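Local atomic coordinates of N-terminal acetyltransferase B complex subunit MDM20 (Candida albicans, PDB entry 5K04), a protein that probably serves as the non-catalytic, helical-repeat subunit of the NatB N-terminal acetyltransferase complex, wrapping around the catalytic subunit NAT3. Residues N293-V298 and P321-G326; L282-D287 and S316-P321; N342-V347 and N352-E357; L253-G258 and E266-K271. All coordinates share one frame; numbering follows the deposited sequence.

Interaction 1: residues N293-V298 and P321-G326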
loop_
_atom_site.group_PDB
_atom_site.type_symbol
_atom_site.label_atom_id
_atom_site.label_comp_id
_atom_site.label_asym_id
_atom_site.label_seq_id
_atom_site.Cartn_x
_atom_site.Cartn_y
_atom_site.Cartn_z
ATOM N N ASN A 293 12.935 -21.794 -35.078
ATOM C CA ASN A 293 12.376 -22.759 -34.145
ATOM C C ASN A 293 12.879 -22.522 -32.723
ATOM O O ASN A 293 14.084 -22.410 -32.482
ATOM C CB ASN A 293 12.719 -24.174 -34.589
ATOM C CG ASN A 293 12.535 -25.178 -33.481
ATOM O OD1 ASN A 293 13.507 -25.676 -32.908
ATOM N ND2 ASN A 293 11.281 -25.462 -33.150
ATOM N N ILE A 294 11.936 -22.498 -31.777
ATOM C CA ILE A 294 12.208 -22.206 -30.371
ATOM C C ILE A 294 12.962 -23.331 -29.653
ATOM O O ILE A 294 13.664 -23.071 -28.669
ATOM C CB ILE A 294 10.849 -21.917 -29.697
ATOM C CG1 ILE A 294 10.113 -20.809 -30.451
ATOM C CG2 ILE A 294 10.992 -21.490 -28.266
ATOM C CD1 ILE A 294 8.755 -20.465 -29.859
ATOM N N GLU A 295 12.881 -24.564 -30.163
ATOM C CA GLU A 295 13.095 -25.761 -29.347
ATOM C C GLU A 295 14.476 -25.804 -28.698
ATOM O O GLU A 295 14.595 -25.984 -27.481
ATOM C CB GLU A 295 12.888 -27.011 -30.203
ATOM C CG GLU A 295 11.567 -27.685 -29.998
ATOM C CD GLU A 295 11.581 -29.098 -30.507
ATOM O OE1 GLU A 295 11.564 -29.275 -31.743
ATOM O OE2 GLU A 295 11.637 -30.027 -29.671
ATOM N N THR A 296 15.535 -25.709 -29.507
ATOM C CA THR A 296 16.879 -25.946 -28.985
ATOM C C THR A 296 17.264 -24.902 -27.942
ATOM O O THR A 296 17.937 -25.222 -26.955
ATOM C CB THR A 296 17.897 -25.961 -30.128
ATOM O OG1 THR A 296 18.225 -24.619 -30.494
ATOM C CG2 THR A 296 17.306 -26.639 -31.331
ATOM N N SER A 297 16.843 -23.648 -28.133
ATOM C CA SER A 297 17.190 -22.623 -27.158
ATOM C C SER A 297 16.345 -22.731 -25.890
ATOM O O SER A 297 16.799 -22.316 -24.820
ATOM C CB SER A 297 17.084 -21.228 -27.782
ATOM O OG SER A 297 16.126 -21.183 -28.814
ATOM N N VAL A 298 15.143 -23.308 -25.977
ATOM C CA VAL A 298 14.403 -23.629 -24.759
ATOM C C VAL A 298 15.109 -24.737 -23.993
ATOM O O VAL A 298 15.273 -24.661 -22.769
ATOM C CB VAL A 298 12.949 -24.016 -25.085
ATOM C CG1 VAL A 298 12.329 -24.807 -23.930
ATOM C CG2 VAL A 298 12.131 -22.787 -25.349
ATOM N N PRO A 321 7.174 -25.853 -26.950
ATOM C CA PRO A 321 6.828 -26.977 -27.826
ATOM C C PRO A 321 6.424 -28.203 -27.016
ATOM O O PRO A 321 6.960 -28.465 -25.936
ATOM C CB PRO A 321 8.117 -27.217 -28.619
ATOM C CG PRO A 321 9.202 -26.645 -27.747
ATOM C CD PRO A 321 8.591 -25.468 -27.059
ATOM N N THR A 322 5.463 -28.962 -27.554
ATOM C CA THR A 322 4.969 -30.147 -26.858
ATOM C C THR A 322 6.033 -31.239 -26.742
ATOM O O THR A 322 5.915 -32.118 -25.884
ATOM C CB THR A 322 3.708 -30.677 -27.560
ATOM O OG1 THR A 322 3.994 -30.935 -28.940
ATOM C CG2 THR A 322 2.573 -29.656 -27.468
ATOM N N SER A 323 7.087 -31.174 -27.553
ATOM C CA SER A 323 8.193 -32.121 -27.423
ATOM C C SER A 323 9.015 -31.864 -26.160
ATOM O O SER A 323 9.446 -32.813 -25.493
ATOM C CB SER A 323 9.086 -32.039 -28.658
ATOM O OG SER A 323 9.603 -30.729 -28.815
ATOM N N PHE A 324 9.269 -30.590 -25.836
ATOM C CA PHE A 324 10.043 -30.266 -24.638
ATOM C C PHE A 324 9.332 -30.747 -23.384
ATOM O O PHE A 324 9.949 -31.352 -22.500
ATOM C CB PHE A 324 10.292 -28.757 -24.565
ATOM C CG PHE A 324 10.674 -28.267 -23.188
ATOM C CD1 PHE A 324 11.967 -28.434 -22.707
ATOM C CD2 PHE A 324 9.741 -27.629 -22.381
ATOM C CE1 PHE A 324 12.317 -27.980 -21.442
ATOM C CE2 PHE A 324 10.083 -27.171 -21.119
ATOM C CZ PHE A 324 11.373 -27.345 -20.645
ATOM N N ILE A 325 8.026 -30.490 -23.301
ATOM C CA ILE A 325 7.230 -30.936 -22.169
ATOM C C ILE A 325 7.155 -32.453 -22.117
ATOM O O ILE A 325 7.043 -33.038 -21.032
ATOM C CB ILE A 325 5.833 -30.308 -22.247
ATOM C CG1 ILE A 325 5.941 -28.777 -22.310
ATOM C CG2 ILE A 325 4.971 -30.780 -21.079
ATOM C CD1 ILE A 325 6.318 -28.135 -20.980
ATOM N N GLY A 326 7.216 -33.113 -23.277
ATOM C CA GLY A 326 7.187 -34.564 -23.312
ATOM C C GLY A 326 8.256 -35.211 -22.460
ATOM O O GLY A 326 8.078 -36.337 -21.987
#
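In the all-helical, TPR-related solenoid of this subunit, the first turns of helices 295-305 and 322-326 meet through Glu295, Val298, Pro321, Ser323 and Phe324. Pro321 occupies the N-cap position of the second helix and lays its ring against the aliphatic part of Glu295, with Glu295 CG 3.4 Å from Pro321 CG. Beyond CG the glutamate chain is extended, which carries its carboxylate past the proline to the hydroxyl of Ser323. Ser323 OG is placed as donor to Glu295 OE2, but the refined 2.3 Å is too short for its detail to be trusted. Asn293, before the turn into the helix, accepts a weak capping bond, Glu295 N to Asn293 OD1 at 3.0 Å. Deeper in, the contact turns apolar, and the side chains of Val298 and Phe324 cross at about a right angle. Val298 packs on Ile284 of helix 277-289 as well, while Phe324 meets Tyr302 and Phe346 edge-to-face. Val298 CG1, anti to the backbone N (chi1 160°), is directed at the flat side of the phenyl ring and makes a CH-pi contact, 3.8 Å from the centroid of Phe324 and 11° off the ring normal.

Interaction 2: residues L282-D287 and S316-P321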
loop_
_atom_site.group_PDB
_atom_site.type_symbol
_atom_site.label_atom_id
_atom_site.label_comp_id
_atom_site.label_asym_id
_atom_site.label_seq_id
_atom_site.Cartn_x
_atom_site.Cartn_y
_atom_site.Cartn_z
ATOM N N LEU A 282 17.515 -14.618 -24.098
ATOM C CA LEU A 282 17.531 -13.789 -25.300
ATOM C C LEU A 282 17.579 -14.645 -26.553
ATOM O O LEU A 282 16.969 -14.298 -27.569
ATOM C CB LEU A 282 18.723 -12.842 -25.272
ATOM C CG LEU A 282 18.719 -11.786 -26.373
ATOM C CD1 LEU A 282 17.576 -10.805 -26.141
ATOM C CD2 LEU A 282 20.061 -11.064 -26.416
ATOM N N LYS A 283 18.299 -15.775 -26.490
ATOM C CA LYS A 283 18.402 -16.680 -27.633
ATOM C C LYS A 283 17.033 -17.196 -28.050
ATOM O O LYS A 283 16.777 -17.387 -29.247
ATOM C CB LYS A 283 19.340 -17.836 -27.297
ATOM C CG LYS A 283 20.801 -17.448 -27.362
ATOM C CD LYS A 283 21.714 -18.629 -27.118
ATOM C CE LYS A 283 23.188 -18.233 -27.255
ATOM N NZ LYS A 283 23.623 -17.951 -28.666
ATOM N N ILE A 284 16.138 -17.392 -27.076
ATOM C CA ILE A 284 14.739 -17.679 -27.380
ATOM C C ILE A 284 14.095 -16.484 -28.061
ATOM O O ILE A 284 13.396 -16.623 -29.072
ATOM C CB ILE A 284 13.974 -18.055 -26.101
ATOM C CG1 ILE A 284 14.742 -19.121 -25.315
ATOM C CG2 ILE A 284 12.585 -18.545 -26.473
ATOM C CD1 ILE A 284 14.106 -19.493 -24.001
ATOM N N GLU A 285 14.303 -15.295 -27.496
ATOM C CA GLU A 285 13.750 -14.078 -28.082
ATOM C C GLU A 285 14.319 -13.829 -29.477
ATOM O O GLU A 285 13.646 -13.243 -30.332
ATOM C CB GLU A 285 14.035 -12.894 -27.157
ATOM C CG GLU A 285 12.933 -11.832 -27.131
ATOM C CD GLU A 285 11.793 -12.162 -26.189
ATOM O OE1 GLU A 285 12.058 -12.694 -25.089
ATOM O OE2 GLU A 285 10.628 -11.881 -26.554
ATOM N N LEU A 286 15.546 -14.291 -29.733
ATOM C CA LEU A 286 16.162 -14.060 -31.032
ATOM C C LEU A 286 15.633 -15.044 -32.066
ATOM O O LEU A 286 15.475 -14.682 -33.234
ATOM C CB LEU A 286 17.687 -14.142 -30.916
ATOM C CG LEU A 286 18.496 -13.876 -32.195
ATOM C CD1 LEU A 286 18.375 -12.425 -32.629
ATOM C CD2 LEU A 286 19.966 -14.283 -32.032
ATOM N N ASP A 287 15.337 -16.283 -31.648
ATOM C CA ASP A 287 14.666 -17.233 -32.534
ATOM C C ASP A 287 13.303 -16.709 -32.971
ATOM O O ASP A 287 12.957 -16.754 -34.158
ATOM C CB ASP A 287 14.510 -18.585 -31.839
ATOM C CG ASP A 287 15.831 -19.272 -31.606
ATOM O OD1 ASP A 287 16.857 -18.747 -32.090
ATOM O OD2 ASP A 287 15.839 -20.326 -30.933
ATOM N N SER A 316 7.743 -20.406 -19.056
ATOM C CA SER A 316 6.302 -20.513 -19.244
ATOM C C SER A 316 5.703 -19.275 -19.890
ATOM O O SER A 316 4.547 -19.324 -20.327
ATOM C CB SER A 316 5.621 -20.784 -17.899
ATOM O OG SER A 316 5.884 -19.735 -16.980
ATOM N N GLN A 317 6.453 -18.176 -19.962
ATOM C CA GLN A 317 5.971 -17.002 -20.675
ATOM C C GLN A 317 6.041 -17.175 -22.189
ATOM O O GLN A 317 5.424 -16.395 -22.920
ATOM C CB GLN A 317 6.776 -15.776 -20.256
ATOM C CG GLN A 317 8.149 -15.710 -20.874
ATOM C CD GLN A 317 8.931 -14.521 -20.370
ATOM O OE1 GLN A 317 9.016 -13.482 -21.035
ATOM N NE2 GLN A 317 9.500 -14.662 -19.176
ATOM N N TYR A 318 6.790 -18.161 -22.670
ATOM C CA TYR A 318 6.830 -18.499 -24.082
ATOM C C TYR A 318 5.868 -19.645 -24.356
ATOM O O TYR A 318 5.327 -20.269 -23.441
ATOM C CB TYR A 318 8.251 -18.873 -24.521
ATOM C CG TYR A 318 9.284 -17.812 -24.198
ATOM C CD1 TYR A 318 9.298 -16.600 -24.882
ATOM C CD2 TYR A 318 10.242 -18.020 -23.216
ATOM C CE1 TYR A 318 10.238 -15.629 -24.602
ATOM C CE2 TYR A 318 11.183 -17.045 -22.918
ATOM C CZ TYR A 318 11.175 -15.850 -23.621
ATOM O OH TYR A 318 12.098 -14.873 -23.343
ATOM N N GLU A 319 5.643 -19.899 -25.642
ATOM C CA GLU A 319 4.806 -21.011 -26.079
ATOM C C GLU A 319 5.727 -22.205 -26.261
ATOM O O GLU A 319 6.451 -22.307 -27.255
ATOM C CB GLU A 319 4.042 -20.665 -27.351
ATOM C CG GLU A 319 2.552 -20.419 -27.103
ATOM C CD GLU A 319 1.855 -19.760 -28.280
ATOM O OE1 GLU A 319 1.938 -18.516 -28.400
ATOM O OE2 GLU A 319 1.230 -20.488 -29.087
ATOM N N LEU A 320 5.714 -23.090 -25.284
ATOM C CA LEU A 320 6.680 -24.164 -25.255
ATOM C C LEU A 320 6.246 -25.295 -26.181
ATOM O O LEU A 320 5.066 -25.653 -26.219
ATOM C CB LEU A 320 6.852 -24.664 -23.831
ATOM C CG LEU A 320 7.385 -23.480 -23.014
ATOM C CD1 LEU A 320 7.367 -23.749 -21.515
ATOM C CD2 LEU A 320 8.782 -23.087 -23.499
ATOM N N PRO A 321 7.174 -25.853 -26.950
ATOM C CA PRO A 321 6.828 -26.977 -27.826
ATOM C C PRO A 321 6.424 -28.203 -27.016
ATOM O O PRO A 321 6.960 -28.465 -25.936
ATOM C CB PRO A 321 8.117 -27.217 -28.619
ATOM C CG PRO A 321 9.202 -26.645 -27.747
ATOM C CD PRO A 321 8.591 -25.468 -27.059
HETATM O O HOH W 1 10.211 -10.968 -22.920
#
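Tyr318 reaches from the loop between helices 311-315 and 322-326 to Ile284 and Glu285 on helix 277-289. From CB, which points toward that helix, CG lies anti to the carbonyl carbon (chi1 -55°), and the ring that follows is clasped on both faces. Ile284 CG2 sits over the centre of one face in a CH-pi contact, 3.9 Å from the centroid of Tyr318 and 3° off the ring normal; CG of the adjacent Gln317 lies over the opposite face. Farther out along one edge, Tyr318 CE2 meets Ile284 CD1 at 4.0 Å. Helix 277-289 belongs to an alpha-helical solenoid, consistent with the family's place among TPR-like repeats, and the loop touches the catalytic subunit: Gln317 NE2 is hydrogen-bonded to Thr49 OG1 of the NAT3 chain. Along the opposite edge, Tyr318 CE1 comes within 3.5 Å of Glu285 OE1, which lies in the ring plane. The hydroxyl at the tip donates to the same oxygen, Tyr318 OH to Glu285 OE1 being 2.8 Å, nearly along its C-O axis, with carboxylate and ring planes 54° apart. Glu285 OE1 also takes a weak hydrogen bond from a water that donates, weakly again, to Gln317 OE1.

Interaction 3: residues N342-V347 and N352-E357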
loop_
_atom_site.group_PDB
_atom_site.type_symbol
_atom_site.label_atom_id
_atom_site.label_comp_id
_atom_site.label_asym_id
_atom_site.label_seq_id
_atom_site.Cartn_x
_atom_site.Cartn_y
_atom_site.Cartn_z
ATOM N N ASN A 342 10.321 -27.505 -10.792
ATOM C CA ASN A 342 10.071 -26.919 -12.105
ATOM C C ASN A 342 9.324 -27.897 -13.005
ATOM O O ASN A 342 8.326 -27.534 -13.639
ATOM C CB ASN A 342 11.394 -26.475 -12.736
ATOM C CG ASN A 342 11.909 -25.141 -12.155
ATOM O OD1 ASN A 342 11.162 -24.176 -12.046
ATOM N ND2 ASN A 342 13.182 -25.109 -11.769
ATOM N N ASN A 343 9.769 -29.161 -13.031
ATOM C CA ASN A 343 9.125 -30.173 -13.871
ATOM C C ASN A 343 7.663 -30.367 -13.492
ATOM O O ASN A 343 6.795 -30.441 -14.370
ATOM C CB ASN A 343 9.875 -31.500 -13.776
ATOM C CG ASN A 343 11.266 -31.421 -14.362
ATOM O OD1 ASN A 343 11.645 -30.405 -14.948
ATOM N ND2 ASN A 343 12.042 -32.488 -14.200
ATOM N N ARG A 344 7.364 -30.438 -12.190
ATOM C CA ARG A 344 5.973 -30.591 -11.764
ATOM C C ARG A 344 5.136 -29.374 -12.143
ATOM O O ARG A 344 3.938 -29.502 -12.421
ATOM C CB ARG A 344 5.910 -30.830 -10.261
ATOM C CG ARG A 344 6.507 -32.161 -9.822
ATOM C CD ARG A 344 5.560 -33.310 -10.105
ATOM N NE ARG A 344 6.173 -34.603 -9.798
ATOM C CZ ARG A 344 5.791 -35.399 -8.805
ATOM N NH1 ARG A 344 4.784 -35.043 -8.015
ATOM N NH2 ARG A 344 6.418 -36.543 -8.601
ATOM N N LYS A 345 5.748 -28.188 -12.149
ATOM C CA LYS A 345 5.051 -26.996 -12.620
ATOM C C LYS A 345 4.828 -27.049 -14.125
ATOM O O LYS A 345 3.745 -26.703 -14.609
ATOM C CB LYS A 345 5.846 -25.753 -12.249
ATOM C CG LYS A 345 5.787 -25.399 -10.779
ATOM C CD LYS A 345 6.923 -24.470 -10.420
ATOM C CE LYS A 345 6.430 -23.148 -9.953
ATOM N NZ LYS A 345 7.409 -22.596 -8.987
ATOM N N PHE A 346 5.843 -27.479 -14.882
ATOM C CA PHE A 346 5.699 -27.530 -16.331
ATOM C C PHE A 346 4.539 -28.435 -16.735
ATOM O O PHE A 346 3.749 -28.080 -17.617
ATOM C CB PHE A 346 7.003 -27.990 -16.976
ATOM C CG PHE A 346 8.079 -26.933 -17.012
ATOM C CD1 PHE A 346 7.887 -25.750 -17.725
ATOM C CD2 PHE A 346 9.293 -27.128 -16.360
ATOM C CE1 PHE A 346 8.870 -24.763 -17.765
ATOM C CE2 PHE A 346 10.292 -26.159 -16.399
ATOM C CZ PHE A 346 10.075 -24.968 -17.099
ATOM N N VAL A 347 4.396 -29.593 -16.081
ATOM C CA VAL A 347 3.335 -30.551 -16.407
ATOM C C VAL A 347 2.074 -30.255 -15.603
ATOM O O VAL A 347 1.121 -31.039 -15.622
ATOM C CB VAL A 347 3.793 -31.995 -16.155
ATOM C CG1 VAL A 347 5.083 -32.271 -16.892
ATOM C CG2 VAL A 347 3.961 -32.242 -14.664
ATOM N N ASN A 352 1.526 -33.848 -5.202
ATOM C CA ASN A 352 2.959 -33.695 -4.983
ATOM C C ASN A 352 3.425 -34.116 -3.589
ATOM O O ASN A 352 4.561 -33.807 -3.212
ATOM C CB ASN A 352 3.362 -32.240 -5.258
ATOM C CG ASN A 352 3.099 -31.823 -6.708
ATOM O OD1 ASN A 352 3.532 -32.497 -7.648
ATOM N ND2 ASN A 352 2.385 -30.708 -6.889
ATOM N N TRP A 353 2.591 -34.819 -2.817
ATOM C CA TRP A 353 3.031 -35.311 -1.514
ATOM C C TRP A 353 4.198 -36.280 -1.640
ATOM O O TRP A 353 5.025 -36.374 -0.726
ATOM C CB TRP A 353 1.870 -35.977 -0.774
ATOM C CG TRP A 353 0.773 -35.010 -0.468
ATOM C CD1 TRP A 353 -0.513 -35.052 -0.934
ATOM C CD2 TRP A 353 0.868 -33.832 0.346
ATOM N NE1 TRP A 353 -1.218 -33.974 -0.458
ATOM C CE2 TRP A 353 -0.400 -33.211 0.331
ATOM C CE3 TRP A 353 1.894 -33.248 1.089
ATOM C CZ2 TRP A 353 -0.672 -32.035 1.038
ATOM C CZ3 TRP A 353 1.622 -32.074 1.792
ATOM C CH2 TRP A 353 0.346 -31.482 1.757
ATOM N N ASP A 354 4.289 -36.995 -2.763
ATOM C CA ASP A 354 5.402 -37.922 -2.945
ATOM C C ASP A 354 6.735 -37.182 -2.908
ATOM O O ASP A 354 7.712 -37.675 -2.335
ATOM C CB ASP A 354 5.239 -38.701 -4.257
ATOM C CG ASP A 354 5.140 -37.790 -5.479
ATOM O OD1 ASP A 354 4.512 -36.710 -5.392
ATOM O OD2 ASP A 354 5.702 -38.153 -6.528
ATOM N N VAL A 355 6.784 -35.976 -3.483
ATOM C CA VAL A 355 8.024 -35.205 -3.467
ATOM C C VAL A 355 8.251 -34.611 -2.089
ATOM O O VAL A 355 9.382 -34.602 -1.580
ATOM C CB VAL A 355 7.993 -34.114 -4.550
ATOM C CG1 VAL A 355 9.287 -33.310 -4.527
ATOM C CG2 VAL A 355 7.772 -34.724 -5.913
ATOM N N TYR A 356 7.178 -34.106 -1.465
ATOM C CA TYR A 356 7.247 -33.661 -0.076
ATOM C C TYR A 356 7.866 -34.735 0.822
ATOM O O TYR A 356 8.767 -34.453 1.619
ATOM C CB TYR A 356 5.857 -33.274 0.431
ATOM C CG TYR A 356 5.884 -33.008 1.915
ATOM C CD1 TYR A 356 6.334 -31.787 2.408
ATOM C CD2 TYR A 356 5.520 -33.995 2.826
ATOM C CE1 TYR A 356 6.403 -31.548 3.768
ATOM C CE2 TYR A 356 5.592 -33.775 4.191
ATOM C CZ TYR A 356 6.025 -32.550 4.661
ATOM O OH TYR A 356 6.080 -32.326 6.017
ATOM N N GLU A 357 7.403 -35.978 0.696
ATOM C CA GLU A 357 7.931 -37.043 1.547
ATOM C C GLU A 357 9.421 -37.278 1.328
ATOM O O GLU A 357 10.096 -37.778 2.233
ATOM C CB GLU A 357 7.155 -38.340 1.325
ATOM C CG GLU A 357 5.716 -38.321 1.862
ATOM C CD GLU A 357 5.620 -38.259 3.387
ATOM O OE1 GLU A 357 6.651 -38.434 4.067
ATOM O OE2 GLU A 357 4.499 -38.042 3.901
#
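Arg344 and Asp354 approach from opposite directions and meet in a two-nitrogen, end-on salt bridge, the guanidinium and carboxylate nearly coplanar with 22° between their planes. Each terminal nitrogen takes one oxygen. Arg344 NH2 reaches Asp354 OD2 at 2.7 Å in an almost straight bond (177°), and Arg344 NH1 donates to the syn lone pair of Asp354 OD1 at 3.1 Å. A bend at chi2 (-77°) turns the arginine chain, and the Arg344 and Asn352 side chains slide past each other in opposite directions. The amide oxygen then meets the guanidinium edge in plane: Arg344 NH1 donates to Asn352 OD1 at 2.9 Å, on a lone pair in the carbonyl plane. This nitrogen therefore serves two acceptors, which together with the NH2 bond fix the rotation of the group. The contact closes a helical hairpin of the solenoid, tying the last turn of helix 337-346 to the first turn of helix 353-358 across the short loop 347-352. Asn352 holds the N-cap position of the second helix, its ND2 being bonded to Gln349 O in the connecting loop. Against one face of the guanidinium, offset toward the rim, lies a methyl of Val355, with Val355 CG2 3.5 Å from Arg344 NH2.

Interaction 4: residues L253-G258 and E266-K271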
loop_
_atom_site.group_PDB
_atom_site.type_symbol
_atom_site.label_atom_id
_atom_site.label_comp_id
_atom_site.label_asym_id
_atom_site.label_seq_id
_atom_site.Cartn_x
_atom_site.Cartn_y
_atom_site.Cartn_z
ATOM N N LEU A 253 15.950 -4.709 -27.100
ATOM C CA LEU A 253 16.078 -3.583 -28.020
ATOM C C LEU A 253 17.280 -3.759 -28.945
ATOM O O LEU A 253 17.217 -3.396 -30.124
ATOM C CB LEU A 253 16.185 -2.278 -27.230
ATOM C CG LEU A 253 14.948 -1.832 -26.430
ATOM C CD1 LEU A 253 15.185 -0.459 -25.813
ATOM C CD2 LEU A 253 13.684 -1.783 -27.259
ATOM N N TRP A 254 18.358 -4.369 -28.439
ATOM C CA TRP A 254 19.564 -4.551 -29.244
ATOM C C TRP A 254 19.343 -5.527 -30.396
ATOM O O TRP A 254 19.851 -5.301 -31.502
ATOM C CB TRP A 254 20.716 -5.025 -28.361
ATOM C CG TRP A 254 21.996 -5.263 -29.100
ATOM C CD1 TRP A 254 22.897 -4.317 -29.526
ATOM C CD2 TRP A 254 22.541 -6.532 -29.477
ATOM N NE1 TRP A 254 23.958 -4.928 -30.165
ATOM C CE2 TRP A 254 23.758 -6.285 -30.145
ATOM C CE3 TRP A 254 22.109 -7.855 -29.326
ATOM C CZ2 TRP A 254 24.547 -7.307 -30.646
ATOM C CZ3 TRP A 254 22.885 -8.869 -29.841
ATOM C CH2 TRP A 254 24.097 -8.592 -30.486
ATOM N N ILE A 255 18.613 -6.627 -30.161
ATOM C CA ILE A 255 18.353 -7.565 -31.256
ATOM C C ILE A 255 17.262 -7.032 -32.171
ATOM O O ILE A 255 17.294 -7.254 -33.388
ATOM C CB ILE A 255 17.990 -8.972 -30.737
ATOM C CG1 ILE A 255 16.679 -8.959 -29.943
ATOM C CG2 ILE A 255 19.144 -9.583 -29.944
ATOM C CD1 ILE A 255 16.110 -10.327 -29.654
ATOM N N LEU A 256 16.279 -6.337 -31.599
ATOM C CA LEU A 256 15.258 -5.694 -32.412
ATOM C C LEU A 256 15.897 -4.724 -33.396
ATOM O O LEU A 256 15.769 -4.876 -34.614
ATOM C CB LEU A 256 14.246 -4.977 -31.512
ATOM C CG LEU A 256 13.196 -4.179 -32.289
ATOM C CD1 LEU A 256 12.433 -5.089 -33.232
ATOM C CD2 LEU A 256 12.253 -3.464 -31.360
ATOM N N SER A 257 16.615 -3.728 -32.873
ATOM C CA SER A 257 17.242 -2.740 -33.738
ATOM C C SER A 257 18.259 -3.388 -34.669
ATOM O O SER A 257 18.402 -2.966 -35.825
ATOM C CB SER A 257 17.882 -1.632 -32.888
ATOM O OG SER A 257 18.757 -2.163 -31.903
ATOM N N GLY A 258 18.951 -4.424 -34.195
ATOM C CA GLY A 258 19.888 -5.133 -35.057
ATOM C C GLY A 258 19.226 -5.695 -36.301
ATOM O O GLY A 258 19.724 -5.532 -37.420
ATOM N N GLU A 266 23.006 -14.773 -37.569
ATOM C CA GLU A 266 24.346 -15.210 -37.188
ATOM C C GLU A 266 25.178 -14.053 -36.639
ATOM O O GLU A 266 25.945 -14.231 -35.686
ATOM C CB GLU A 266 25.051 -15.849 -38.392
ATOM C CG GLU A 266 24.453 -17.177 -38.874
ATOM C CD GLU A 266 23.135 -17.015 -39.625
ATOM O OE1 GLU A 266 22.820 -15.886 -40.051
ATOM O OE2 GLU A 266 22.412 -18.024 -39.792
ATOM N N GLU A 267 25.067 -12.870 -37.258
ATOM C CA GLU A 267 25.807 -11.707 -36.776
ATOM C C GLU A 267 25.470 -11.405 -35.321
ATOM O O GLU A 267 26.360 -11.089 -34.524
ATOM C CB GLU A 267 25.501 -10.495 -37.656
ATOM C CG GLU A 267 26.710 -9.873 -38.318
ATOM C CD GLU A 267 26.330 -8.768 -39.283
ATOM O OE1 GLU A 267 26.799 -7.626 -39.085
ATOM O OE2 GLU A 267 25.555 -9.039 -40.226
ATOM N N LEU A 268 24.189 -11.507 -34.957
ATOM C CA LEU A 268 23.788 -11.237 -33.580
ATOM C C LEU A 268 24.225 -12.365 -32.651
ATOM O O LEU A 268 24.873 -12.124 -31.626
ATOM C CB LEU A 268 22.271 -11.017 -33.517
ATOM C CG LEU A 268 21.782 -9.748 -34.235
ATOM C CD1 LEU A 268 20.289 -9.525 -34.051
ATOM C CD2 LEU A 268 22.557 -8.527 -33.754
ATOM N N ASP A 269 23.914 -13.608 -33.028
ATOM C CA ASP A 269 24.171 -14.770 -32.176
ATOM C C ASP A 269 25.659 -14.960 -31.882
ATOM O O ASP A 269 26.017 -15.435 -30.800
ATOM C CB ASP A 269 23.583 -16.017 -32.847
ATOM C CG ASP A 269 23.717 -17.280 -31.994
ATOM O OD1 ASP A 269 23.149 -17.339 -30.890
ATOM O OD2 ASP A 269 24.369 -18.240 -32.460
ATOM N N GLN A 270 26.540 -14.588 -32.817
ATOM C CA GLN A 270 27.975 -14.750 -32.588
ATOM C C GLN A 270 28.474 -13.859 -31.455
ATOM O O GLN A 270 29.496 -14.166 -30.834
ATOM C CB GLN A 270 28.754 -14.458 -33.879
ATOM C CG GLN A 270 28.651 -15.564 -34.935
ATOM C CD GLN A 270 29.158 -15.141 -36.312
ATOM O OE1 GLN A 270 29.362 -13.952 -36.581
ATOM N NE2 GLN A 270 29.369 -16.123 -37.189
ATOM N N LYS A 271 27.776 -12.757 -31.168
ATOM C CA LYS A 271 28.103 -11.922 -30.015
ATOM C C LYS A 271 27.494 -12.437 -28.712
ATOM O O LYS A 271 27.732 -11.841 -27.657
ATOM C CB LYS A 271 27.659 -10.473 -30.262
ATOM C CG LYS A 271 28.572 -9.692 -31.209
ATOM C CD LYS A 271 28.345 -8.187 -31.088
ATOM C CE LYS A 271 29.510 -7.385 -31.657
ATOM N NZ LYS A 271 29.741 -7.659 -33.112
#
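The CG of Trp254 stands anti to the backbone N (chi1 179°), which swings the indole across toward helix 265-269, and Leu268 answers with its CG anti to the carbonyl carbon (chi1 -67°), the two side chains sliding past each other in opposite directions. One leucine methyl thus settles over the six-membered ring: Leu268 CD2 is 3.6 Å from Trp254 CH2, offset toward the rim of that face in a CH-pi contact 25° off the ring normal. The other branch turns to the helix backbone, with Leu268 CD1 3.8 Å from Ile255 O and 4.1 Å from Ile255 CB. This is the packing of consecutive, roughly antiparallel helices, 248-260 and 265-269, joined by a short turn in the solenoid. At the outer end Lys271 crosses the indole at about a right angle and lays its methylenes by the ring, Lys271 CD lying 3.9 Å from Trp254 CZ2. The indole NH is engaged elsewhere, by Glu237 OE2, and His233 of helix 229-242 stacks on the ring. No hydrogen bond passes between the two segments, so their cohesion rests on dispersion and CH-pi contacts, with the tryptophan's polar edge directed to the preceding helix.

All four contacts lie in one continuous run of the helical solenoid. Interaction 4 is the most buried, without any hydrogen bond across its segments and held by apolar packing; interactions 1 and 2 are partly buried and pair a CH-pi contact with a carboxylate-hydroxyl pairing; interaction 3 is also partly buried, with the exposed Asp354 completing a salt bridge to Arg344. Interactions 1 and 2 share Pro321 and alternate along the chain, and helices 277-289 and 295-305 pack through Ile284 against Ile294 and Val298. Interaction 4 joins them through the Lys283-Asp269 salt bridge and Leu286 on Leu268, and interaction 3 through Phe346, which touches Phe324 and Leu320. Interactions 3 and 4 stay apart, their nearest atoms about 20 Å from each other.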